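Local coordinates for protein GDP-L-fucose synthase (Campylobacter jejuni subsp. jejuni serotype O:2, PDB 7M13) that binds NADP(H) and serves as a GDP-D-glycero-L-gluco-heptose synthase of the fucose synthase subfamily, working in capsular polysaccharide biosynthesis, at residues R80-I84 with Y135-F140; N87-Q91 with A143-G147; L165-N169 with D316-D320. All coordinates share one frame. Numbering follows the deposited sequence.

Contact 1. Residues R80-I84 with Y135-F140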
loop_
_atom_site.group_PDB
_atom_site.type_symbol
_atom_site.label_atom_id
_atom_site.label_comp_id
_atom_site.label_asym_id
_atom_site.label_seq_id
_atom_site.Cartn_x
_atom_site.Cartn_y
_atom_site.Cartn_z
ATOM N N ARG B 80 9.456 -8.047 -9.294
ATOM C CA ARG B 80 8.507 -7.971 -8.163
ATOM C C ARG B 80 8.697 -6.659 -7.400
ATOM O O ARG B 80 7.719 -6.040 -6.974
ATOM C CB ARG B 80 8.766 -9.146 -7.224
ATOM C CG ARG B 80 7.627 -9.447 -6.285
ATOM C CD ARG B 80 7.857 -10.810 -5.637
ATOM N NE ARG B 80 6.751 -11.280 -4.819
ATOM C CZ ARG B 80 5.671 -11.868 -5.293
ATOM N NH1 ARG B 80 5.523 -12.038 -6.588
ATOM N NH2 ARG B 80 4.758 -12.300 -4.464
ATOM N N ALA B 81 9.920 -6.214 -7.163
ATOM C CA ALA B 81 10.178 -4.935 -6.461
ATOM C C ALA B 81 9.763 -3.770 -7.351
ATOM O O ALA B 81 9.188 -2.796 -6.851
ATOM C CB ALA B 81 11.651 -4.801 -6.122
ATOM N N ASP B 82 10.120 -3.797 -8.633
ATOM C CA ASP B 82 9.828 -2.686 -9.548
ATOM C C ASP B 82 8.320 -2.463 -9.595
ATOM O O ASP B 82 7.906 -1.306 -9.655
ATOM C CB ASP B 82 10.444 -2.942 -10.918
ATOM C CG ASP B 82 11.935 -3.219 -10.932
ATOM O OD1 ASP B 82 12.634 -2.825 -9.951
ATOM O OD2 ASP B 82 12.393 -3.851 -11.948
ATOM N N PHE B 83 7.531 -3.526 -9.602
ATOM C CA PHE B 83 6.069 -3.370 -9.742
ATOM C C PHE B 83 5.516 -2.511 -8.609
ATOM O O PHE B 83 4.547 -1.752 -8.804
ATOM C CB PHE B 83 5.318 -4.696 -9.732
ATOM C CG PHE B 83 5.612 -5.563 -10.911
ATOM C CD1 PHE B 83 5.737 -6.907 -10.715
ATOM C CD2 PHE B 83 5.736 -5.042 -12.180
ATOM C CE1 PHE B 83 6.027 -7.743 -11.773
ATOM C CE2 PHE B 83 6.049 -5.883 -13.240
ATOM C CZ PHE B 83 6.170 -7.222 -13.026
ATOM N N ILE B 84 6.026 -2.719 -7.403
ATOM C CA ILE B 84 5.476 -1.978 -6.248
ATOM C C ILE B 84 6.179 -0.622 -6.160
ATOM O O ILE B 84 5.479 0.408 -6.066
ATOM C CB ILE B 84 5.475 -2.783 -4.937
ATOM C CG1 ILE B 84 4.877 -1.922 -3.810
ATOM C CG2 ILE B 84 6.822 -3.377 -4.546
ATOM C CD1 ILE B 84 4.441 -2.704 -2.622
ATOM N N TYR B 135 -0.248 -14.774 -6.356
ATOM C CA TYR B 135 1.179 -14.670 -6.003
ATOM C C TYR B 135 1.975 -13.845 -7.029
ATOM O O TYR B 135 2.769 -12.945 -6.655
ATOM C CB TYR B 135 1.779 -16.062 -5.869
ATOM C CG TYR B 135 3.177 -15.959 -5.364
ATOM C CD1 TYR B 135 3.393 -15.831 -4.010
ATOM C CD2 TYR B 135 4.253 -15.870 -6.225
ATOM C CE1 TYR B 135 4.660 -15.648 -3.502
ATOM C CE2 TYR B 135 5.543 -15.690 -5.734
ATOM C CZ TYR B 135 5.728 -15.596 -4.364
ATOM O OH TYR B 135 6.946 -15.445 -3.786
ATOM N N GLY B 136 1.840 -14.129 -8.319
ATOM C CA GLY B 136 2.655 -13.448 -9.330
ATOM C C GLY B 136 2.412 -11.948 -9.338
ATOM O O GLY B 136 3.380 -11.156 -9.526
ATOM N N ALA B 137 1.181 -11.533 -9.101
ATOM C CA ALA B 137 0.797 -10.108 -9.198
ATOM C C ALA B 137 0.666 -9.515 -7.796
ATOM O O ALA B 137 0.062 -8.452 -7.636
ATOM C CB ALA B 137 -0.468 -9.968 -10.002
ATOM N N TYR B 138 1.245 -10.157 -6.793
ATOM C CA TYR B 138 1.037 -9.744 -5.380
ATOM C C TYR B 138 1.493 -8.302 -5.165
ATOM O O TYR B 138 0.788 -7.473 -4.545
ATOM C CB TYR B 138 1.830 -10.713 -4.506
ATOM C CG TYR B 138 1.827 -10.493 -3.011
ATOM C CD1 TYR B 138 0.736 -10.816 -2.207
ATOM C CD2 TYR B 138 2.954 -9.979 -2.386
ATOM C CE1 TYR B 138 0.780 -10.663 -0.827
ATOM C CE2 TYR B 138 3.018 -9.845 -1.007
ATOM C CZ TYR B 138 1.928 -10.174 -0.231
ATOM O OH TYR B 138 2.014 -10.032 1.129
ATOM N N SER B 139 2.705 -7.988 -5.579
ATOM C CA SER B 139 3.277 -6.650 -5.348
ATOM C C SER B 139 2.614 -5.600 -6.234
ATOM O O SER B 139 2.377 -4.467 -5.768
ATOM C CB SER B 139 4.755 -6.678 -5.449
ATOM O OG SER B 139 5.189 -6.886 -6.775
ATOM N N PHE B 140 2.265 -5.952 -7.457
ATOM C CA PHE B 140 1.544 -5.044 -8.376
ATOM C C PHE B 140 0.151 -4.757 -7.825
ATOM O O PHE B 140 -0.261 -3.586 -7.769
ATOM C CB PHE B 140 1.485 -5.713 -9.742
ATOM C CG PHE B 140 0.712 -4.936 -10.763
ATOM C CD1 PHE B 140 1.303 -3.948 -11.520
ATOM C CD2 PHE B 140 -0.620 -5.224 -10.977
ATOM C CE1 PHE B 140 0.566 -3.247 -12.462
ATOM C CE2 PHE B 140 -1.338 -4.528 -11.929
ATOM C CZ PHE B 140 -0.750 -3.542 -12.653
HETATM O O HOH W 1 6.077 -10.724 -9.108
#
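Polar contacts dominate where the N-terminal part of helix 80-100 meets the turn leading into helix 138-158. The R80 side chain, extended through three t rotamers, carries its guanidinium to the type I turn Y135-Y138, where NH1 and NH2 of R80 donate to the carbonyl O of Y135 at 2.9 and 3.0 Å. Water 1 adds a second route, accepting from R80 NH1 (2.9 Å) and donating to G136 O (2.8 Å). Conversely, S139 OG donates to R80 O at 2.7 Å.

A cation-pi stack reinforces the arginine. Its plane lies 21° from that of the Y135 ring, and R80 CZ is 4.1 Å from the ring centroid, 24° off the normal; the Y135 hydroxyl bonds to S272 O of the second subunit.

F83 CB meets F140 CB at 4.0 Å, the one apolar side-chain pair, and I84 CB lies 3.6 Å from S139 O; together the segments bury 418 Å². F140, at the predicted proton donor/acceptor position, bears no exchangeable proton on its ring and touches the NADP.

S153, touched by R80 and S139, and Y158, bonded to D82, lie on helix 138-158 of the second subunit, which borders the contact across the dimer interface.

Contact 2. Residues N87-Q91 with A143-G147. With NAP (NADP nicotinamide-adenine-dinucleotide phosphate), chain E.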
loop_
_atom_site.group_PDB
_atom_site.type_symbol
_atom_site.label_atom_id
_atom_site.label_comp_id
_atom_site.label_asym_id
_atom_site.label_seq_id
_atom_site.Cartn_x
_atom_site.Cartn_y
_atom_site.Cartn_z
ATOM N N ASN B 87 5.276 1.834 -9.426
ATOM C CA ASN B 87 3.847 2.204 -9.504
ATOM C C ASN B 87 3.467 3.035 -8.283
ATOM O O ASN B 87 2.727 3.991 -8.431
ATOM C CB ASN B 87 2.964 0.977 -9.734
ATOM C CG ASN B 87 3.188 0.440 -11.140
ATOM O OD1 ASN B 87 3.085 1.200 -12.128
ATOM N ND2 ASN B 87 3.459 -0.842 -11.261
ATOM N N LEU B 88 3.967 2.690 -7.095
ATOM C CA LEU B 88 3.700 3.594 -5.941
ATOM C C LEU B 88 4.259 4.987 -6.224
ATOM O O LEU B 88 3.615 5.968 -5.871
ATOM C CB LEU B 88 4.284 3.029 -4.636
ATOM C CG LEU B 88 3.599 1.812 -4.046
ATOM C CD1 LEU B 88 4.336 1.365 -2.799
ATOM C CD2 LEU B 88 2.135 2.073 -3.734
ATOM N N MET B 89 5.468 5.111 -6.777
ATOM C CA MET B 89 6.045 6.443 -7.018
ATOM C C MET B 89 5.198 7.213 -8.053
ATOM O O MET B 89 4.906 8.395 -7.807
ATOM C CB MET B 89 7.503 6.403 -7.457
ATOM C CG MET B 89 8.478 5.882 -6.360
ATOM S SD MET B 89 8.470 6.884 -4.865
ATOM C CE MET B 89 8.870 8.471 -5.574
ATOM N N ILE B 90 4.816 6.578 -9.140
ATOM C CA ILE B 90 3.985 7.238 -10.172
ATOM C C ILE B 90 2.702 7.743 -9.509
ATOM O O ILE B 90 2.306 8.900 -9.663
ATOM C CB ILE B 90 3.732 6.296 -11.348
ATOM C CG1 ILE B 90 5.030 6.034 -12.114
ATOM C CG2 ILE B 90 2.661 6.911 -12.239
ATOM C CD1 ILE B 90 4.917 4.914 -13.108
ATOM N N GLN B 91 2.014 6.835 -8.843
ATOM C CA GLN B 91 0.727 7.123 -8.181
ATOM C C GLN B 91 0.918 8.275 -7.198
ATOM O O GLN B 91 0.135 9.280 -7.220
ATOM C CB GLN B 91 0.179 5.889 -7.461
ATOM C CG GLN B 91 -0.240 4.760 -8.399
ATOM C CD GLN B 91 -0.381 3.403 -7.760
ATOM O OE1 GLN B 91 -0.469 2.407 -8.495
ATOM N NE2 GLN B 91 -0.317 3.324 -6.444
ATOM N N ALA B 143 0.329 -2.407 -4.962
ATOM C CA ALA B 143 0.516 -1.012 -5.419
ATOM C C ALA B 143 -0.821 -0.447 -5.904
ATOM O O ALA B 143 -1.181 0.703 -5.518
ATOM C CB ALA B 143 1.567 -0.975 -6.491
ATOM N N LYS B 144 -1.620 -1.239 -6.598
ATOM C CA LYS B 144 -2.928 -0.749 -7.115
ATOM C C LYS B 144 -3.910 -0.492 -5.960
ATOM O O LYS B 144 -4.612 0.497 -5.999
ATOM C CB LYS B 144 -3.505 -1.721 -8.130
ATOM C CG LYS B 144 -2.783 -1.696 -9.472
ATOM C CD LYS B 144 -2.866 -0.358 -10.175
ATOM C CE LYS B 144 -2.571 -0.485 -11.650
ATOM N NZ LYS B 144 -2.561 0.831 -12.321
ATOM N N ILE B 145 -3.889 -1.327 -4.932
ATOM C CA ILE B 145 -4.701 -1.076 -3.719
ATOM C C ILE B 145 -4.305 0.288 -3.138
ATOM O O ILE B 145 -5.176 1.112 -2.775
ATOM C CB ILE B 145 -4.544 -2.215 -2.689
ATOM C CG1 ILE B 145 -5.169 -3.518 -3.194
ATOM C CG2 ILE B 145 -5.129 -1.807 -1.357
ATOM C CD1 ILE B 145 -4.862 -4.695 -2.353
ATOM N N ALA B 146 -3.006 0.527 -2.979
ATOM C CA ALA B 146 -2.532 1.771 -2.342
ATOM C C ALA B 146 -2.949 2.962 -3.213
ATOM O O ALA B 146 -3.242 4.027 -2.665
ATOM C CB ALA B 146 -1.035 1.754 -2.176
ATOM N N GLY B 147 -2.976 2.820 -4.527
ATOM C CA GLY B 147 -3.462 3.869 -5.438
ATOM C C GLY B 147 -4.909 4.210 -5.176
ATOM O O GLY B 147 -5.268 5.392 -5.008
HETATM P PA NAP E . 0.369 0.740 -21.175
HETATM O O1A NAP E . 1.234 -0.322 -20.563
HETATM O O2A NAP E . -0.115 0.506 -22.586
HETATM O O5B NAP E . 1.079 2.140 -21.188
HETATM C C5B NAP E . 1.709 2.651 -20.013
HETATM C C4B NAP E . 2.346 3.949 -20.396
HETATM O O4B NAP E . 2.903 4.520 -19.188
HETATM C C3B NAP E . 3.506 3.825 -21.407
HETATM O O3B NAP E . 3.269 4.691 -22.511
HETATM C C2B NAP E . 4.737 4.184 -20.583
HETATM O O2B NAP E . 5.724 4.915 -21.312
HETATM C C1B NAP E . 4.147 5.101 -19.518
HETATM N N9A NAP E . 4.984 5.150 -18.338
HETATM C C8A NAP E . 5.342 4.124 -17.518
HETATM N N7A NAP E . 6.210 4.459 -16.594
HETATM C C5A NAP E . 6.450 5.796 -16.830
HETATM C C6A NAP E . 7.294 6.724 -16.195
HETATM N N6A NAP E . 8.114 6.422 -15.182
HETATM N N1A NAP E . 7.300 7.980 -16.693
HETATM C C2A NAP E . 6.503 8.276 -17.729
HETATM N N3A NAP E . 5.677 7.478 -18.408
HETATM C C4A NAP E . 5.706 6.238 -17.905
HETATM O O3 NAP E . -0.893 0.975 -20.224
HETATM P PN NAP E . -2.390 0.506 -20.441
HETATM O O1N NAP E . -2.378 -0.929 -20.797
HETATM O O2N NAP E . -3.017 1.490 -21.346
HETATM O O5D NAP E . -2.968 0.682 -18.949
HETATM C C5D NAP E . -3.585 1.886 -18.553
HETATM C C4D NAP E . -4.052 1.716 -17.135
HETATM O O4D NAP E . -5.059 0.669 -17.071
HETATM C C3D NAP E . -2.955 1.324 -16.135
HETATM O O3D NAP E . -3.194 1.927 -14.856
HETATM C C2D NAP E . -3.117 -0.170 -16.087
HETATM O O2D NAP E . -2.543 -0.771 -14.930
HETATM C C1D NAP E . -4.624 -0.317 -16.138
HETATM N N1N NAP E . -5.011 -1.677 -16.574
HETATM C C2N NAP E . -4.672 -2.160 -17.808
HETATM C C3N NAP E . -4.960 -3.438 -18.150
HETATM C C7N NAP E . -4.604 -4.021 -19.472
HETATM O O7N NAP E . -5.057 -5.143 -19.775
HETATM N N7N NAP E . -3.821 -3.307 -20.276
HETATM C C4N NAP E . -5.692 -4.288 -17.233
HETATM C C5N NAP E . -6.056 -3.700 -15.964
HETATM C C6N NAP E . -5.660 -2.503 -15.658
HETATM P P2B NAP E . 6.738 4.146 -22.310
HETATM O O1X NAP E . 5.894 3.850 -23.517
HETATM O O2X NAP E . 7.300 2.975 -21.633
HETATM O O3X NAP E . 7.835 5.193 -22.581
HETATM O O HOH W 2 -0.420 2.189 -11.147
#
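This is near-parallel helix packing in the Rossmann domain, joining helix 80-100 to helix 138-158 beside the NADP. The segment axes approach to 9.4 Å at a crossing angle of -17°, and the closest CA pairs, L88-A143 (5.6 Å) and Q91-G147 (6.0 Å), show two successive turns in step.

Two alanines and a glycine line the face of 143-147 turned to helix 80-100. A143 and A146 direct their CA-to-CB bonds at it: L88 CD2 reaches A146 CB at 3.5 Å and A143 CB at 4.1 Å, while N87 CB lies 4.0 Å from A143 CB. Q91 acts as a knob in a hole formed by A143, K144, A146 and G147. Its NE2 donates to A143 O (2.9 Å, 154°), a carbonyl that also accepts the intrahelical bond from G147 N at 2.9 Å; an ideal CB on G147 would come within 3.0 Å of Q91 NE2.

The amide oxygen is connected to the cofactor indirectly: water 2 donates to Q91 OE1 (2.7 Å) and accepts from K144 NZ (2.8 Å), which also donates to NAP O3D (2.8 Å) and NAP O2D (3.1 Å). The ribose-binding lysine, four residues after F140, fits the YxxxK pattern of short-chain dehydrogenases with phenylalanine in the tyrosine position. I90 CD1 approaches NAP N7A to 3.7 Å.

Strand 105-111 flanks the pair: F108 touches Q91 and K144, and F109 O accepts from K144 NZ. L88 packs on N92, and A146 on L88, both from helix 80-100 of the second subunit.

Contact 3. Residues L165-N169 with D316-D320. With NAP (NADP nicotinamide-adenine-dinucleotide phosphate), chain E.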
loop_
_atom_site.group_PDB
_atom_site.type_symbol
_atom_site.label_atom_id
_atom_site.label_comp_id
_atom_site.label_asym_id
_atom_site.label_seq_id
_atom_site.Cartn_x
_atom_site.Cartn_y
_atom_site.Cartn_z
ATOM N N LEU B 165 -11.128 3.804 -11.263
ATOM C CA LEU B 165 -11.884 2.876 -12.105
ATOM C C LEU B 165 -11.050 1.617 -12.286
ATOM O O LEU B 165 -9.868 1.718 -12.624
ATOM C CB LEU B 165 -12.168 3.517 -13.464
ATOM C CG LEU B 165 -12.884 4.855 -13.448
ATOM C CD1 LEU B 165 -13.105 5.376 -14.874
ATOM C CD2 LEU B 165 -14.220 4.758 -12.711
ATOM N N VAL B 166 -11.635 0.447 -12.076
ATOM C CA VAL B 166 -10.887 -0.826 -12.008
ATOM C C VAL B 166 -11.345 -1.753 -13.131
ATOM O O VAL B 166 -12.547 -1.979 -13.237
ATOM C CB VAL B 166 -11.074 -1.485 -10.634
ATOM C CG1 VAL B 166 -10.174 -2.691 -10.475
ATOM C CG2 VAL B 166 -10.838 -0.473 -9.508
ATOM N N LEU B 167 -10.406 -2.303 -13.894
ATOM C CA LEU B 167 -10.714 -3.214 -15.019
ATOM C C LEU B 167 -9.817 -4.443 -14.963
ATOM O O LEU B 167 -8.817 -4.469 -14.222
ATOM C CB LEU B 167 -10.546 -2.489 -16.357
ATOM C CG LEU B 167 -9.162 -1.927 -16.669
ATOM C CD1 LEU B 167 -8.873 -2.057 -18.154
ATOM C CD2 LEU B 167 -9.048 -0.480 -16.250
ATOM N N ASN B 168 -10.157 -5.438 -15.784
ATOM C CA ASN B 168 -9.415 -6.711 -15.850
ATOM C C ASN B 168 -8.515 -6.832 -17.087
ATOM O O ASN B 168 -7.363 -7.201 -16.910
ATOM C CB ASN B 168 -10.399 -7.878 -15.795
ATOM C CG ASN B 168 -10.831 -8.130 -14.367
ATOM O OD1 ASN B 168 -9.988 -8.164 -13.470
ATOM N ND2 ASN B 168 -12.115 -8.404 -14.165
ATOM N N ASN B 169 -9.030 -6.614 -18.299
ATOM C CA ASN B 169 -8.222 -6.817 -19.532
ATOM C C ASN B 169 -8.619 -5.759 -20.540
ATOM O O ASN B 169 -9.784 -5.692 -20.906
ATOM C CB ASN B 169 -8.396 -8.194 -20.194
ATOM C CG ASN B 169 -7.932 -9.339 -19.331
ATOM O OD1 ASN B 169 -6.733 -9.561 -19.185
ATOM N ND2 ASN B 169 -8.897 -10.015 -18.718
ATOM N N ASP B 316 -10.756 -17.610 -13.448
ATOM C CA ASP B 316 -11.812 -16.774 -14.062
ATOM C C ASP B 316 -11.831 -15.448 -13.286
ATOM O O ASP B 316 -11.680 -15.490 -12.057
ATOM C CB ASP B 316 -13.160 -17.492 -14.027
ATOM C CG ASP B 316 -13.274 -18.761 -14.868
ATOM O OD1 ASP B 316 -12.278 -19.151 -15.539
ATOM O OD2 ASP B 316 -14.385 -19.329 -14.872
ATOM N N ARG B 317 -11.949 -14.308 -13.970
ATOM C CA ARG B 317 -12.097 -12.979 -13.331
ATOM C C ARG B 317 -13.123 -12.207 -14.130
ATOM O O ARG B 317 -12.928 -12.042 -15.341
ATOM C CB ARG B 317 -10.812 -12.133 -13.300
ATOM C CG ARG B 317 -9.634 -12.833 -12.658
ATOM C CD ARG B 317 -9.957 -12.995 -11.187
ATOM N NE ARG B 317 -9.295 -11.974 -10.415
ATOM C CZ ARG B 317 -9.284 -11.943 -9.091
ATOM N NH1 ARG B 317 -8.558 -11.026 -8.484
ATOM N NH2 ARG B 317 -9.993 -12.812 -8.394
ATOM N N LEU B 318 -14.156 -11.706 -13.469
ATOM C CA LEU B 318 -15.208 -10.917 -14.128
ATOM C C LEU B 318 -15.657 -9.878 -13.122
ATOM O O LEU B 318 -16.051 -10.293 -12.010
ATOM C CB LEU B 318 -16.374 -11.861 -14.473
ATOM C CG LEU B 318 -17.662 -11.190 -14.930
ATOM C CD1 LEU B 318 -17.434 -10.380 -16.182
ATOM C CD2 LEU B 318 -18.752 -12.230 -15.140
ATOM N N MET B 319 -15.671 -8.615 -13.524
ATOM C CA MET B 319 -16.186 -7.532 -12.650
ATOM C C MET B 319 -17.708 -7.579 -12.543
ATOM O O MET B 319 -18.388 -7.727 -13.559
ATOM C CB MET B 319 -15.803 -6.153 -13.171
ATOM C CG MET B 319 -14.325 -5.830 -13.161
ATOM S SD MET B 319 -13.518 -6.267 -11.622
ATOM C CE MET B 319 -11.960 -5.433 -11.926
ATOM N N ASP B 320 -18.239 -7.298 -11.366
ATOM C CA ASP B 320 -19.639 -6.869 -11.175
ATOM C C ASP B 320 -19.670 -5.374 -11.490
ATOM O O ASP B 320 -18.978 -4.630 -10.766
ATOM C CB ASP B 320 -20.088 -7.177 -9.751
ATOM C CG ASP B 320 -21.573 -6.949 -9.535
ATOM O OD1 ASP B 320 -22.136 -6.076 -10.213
ATOM O OD2 ASP B 320 -22.170 -7.671 -8.733
HETATM P PA NAP E . 0.369 0.740 -21.175
HETATM O O1A NAP E . 1.234 -0.322 -20.563
HETATM O O2A NAP E . -0.115 0.506 -22.586
HETATM O O5B NAP E . 1.079 2.140 -21.188
HETATM C C5B NAP E . 1.709 2.651 -20.013
HETATM C C4B NAP E . 2.346 3.949 -20.396
HETATM O O4B NAP E . 2.903 4.520 -19.188
HETATM C C3B NAP E . 3.506 3.825 -21.407
HETATM O O3B NAP E . 3.269 4.691 -22.511
HETATM C C2B NAP E . 4.737 4.184 -20.583
HETATM O O2B NAP E . 5.724 4.915 -21.312
HETATM C C1B NAP E . 4.147 5.101 -19.518
HETATM N N9A NAP E . 4.984 5.150 -18.338
HETATM C C8A NAP E . 5.342 4.124 -17.518
HETATM N N7A NAP E . 6.210 4.459 -16.594
HETATM C C5A NAP E . 6.450 5.796 -16.830
HETATM C C6A NAP E . 7.294 6.724 -16.195
HETATM N N6A NAP E . 8.114 6.422 -15.182
HETATM N N1A NAP E . 7.300 7.980 -16.693
HETATM C C2A NAP E . 6.503 8.276 -17.729
HETATM N N3A NAP E . 5.677 7.478 -18.408
HETATM C C4A NAP E . 5.706 6.238 -17.905
HETATM O O3 NAP E . -0.893 0.975 -20.224
HETATM P PN NAP E . -2.390 0.506 -20.441
HETATM O O1N NAP E . -2.378 -0.929 -20.797
HETATM O O2N NAP E . -3.017 1.490 -21.346
HETATM O O5D NAP E . -2.968 0.682 -18.949
HETATM C C5D NAP E . -3.585 1.886 -18.553
HETATM C C4D NAP E . -4.052 1.716 -17.135
HETATM O O4D NAP E . -5.059 0.669 -17.071
HETATM C C3D NAP E . -2.955 1.324 -16.135
HETATM O O3D NAP E . -3.194 1.927 -14.856
HETATM C C2D NAP E . -3.117 -0.170 -16.087
HETATM O O2D NAP E . -2.543 -0.771 -14.930
HETATM C C1D NAP E . -4.624 -0.317 -16.138
HETATM N N1N NAP E . -5.011 -1.677 -16.574
HETATM C C2N NAP E . -4.672 -2.160 -17.808
HETATM C C3N NAP E . -4.960 -3.438 -18.150
HETATM C C7N NAP E . -4.604 -4.021 -19.472
HETATM O O7N NAP E . -5.057 -5.143 -19.775
HETATM N N7N NAP E . -3.821 -3.307 -20.276
HETATM C C4N NAP E . -5.692 -4.288 -17.233
HETATM C C5N NAP E . -6.056 -3.700 -15.964
HETATM C C6N NAP E . -5.660 -2.503 -15.658
HETATM P P2B NAP E . 6.738 4.146 -22.310
HETATM O O1X NAP E . 5.894 3.850 -23.517
HETATM O O2X NAP E . 7.300 2.975 -21.633
HETATM O O3X NAP E . 7.835 5.193 -22.581
#
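M319 buries 87 Å² against 165-169, the largest share of any residue in the contact. With chi1 and chi2 both m and chi3 t, it places CE 3.6 Å from V166 CG1 and 3.8 Å from the carbonyl C of L167, so the thioether end lies against the last residues of the regular strand before the irregular N168-N169. V166, chi1 t, offers that methyl.

N168 (chi1 -80°) points toward the loop, bringing ND2 to 3.5 Å from M319 CG. No hydrogen bond crosses directly between the segments; E243 OE1 instead accepts from both N168 ND2 and M319 N, joining them through a third residue. R317 starts toward N168, with N168 ND2 4.0 Å from R317 CB, but its m, m turn and chi3 of -100° lead the guanidinium away to carbonyls of G112, Y115 and P116.

L167 turns from the loop, packing on I245 and L250. Its O atom lies 3.4 Å from NAP C5N, and N168 O is 3.4 Å from NAP C4N, the carbon that carries the hydride in NADPH. Such a C-terminal strand end lying next to the nicotinamide is characteristic of the Rossmann fold of extended short-chain dehydrogenases, here backed by a C-terminal loop.

In the fold
Contacts 1 and 2 both use helices 80-100 and 138-158, about two turns apart, contact 1 also taking in the turn that precedes the latter. Their centres are 11 Å apart, they touch through F83 O and A143 CB at 3.9 Å, and their segments alternate along the chain. Both also reach the second subunit, so this helix pair belongs to the dimer interface. Contact 3 follows in series, using strand 162-171, the next element after helix 138-158, and a loop about 150 residues later; its centre is about 18 Å from theirs. All three reach the NADP: F140 of contact 1, K144 and I90 of contact 2, L167-N169 of contact 3, linking cofactor site and dimerisation helices.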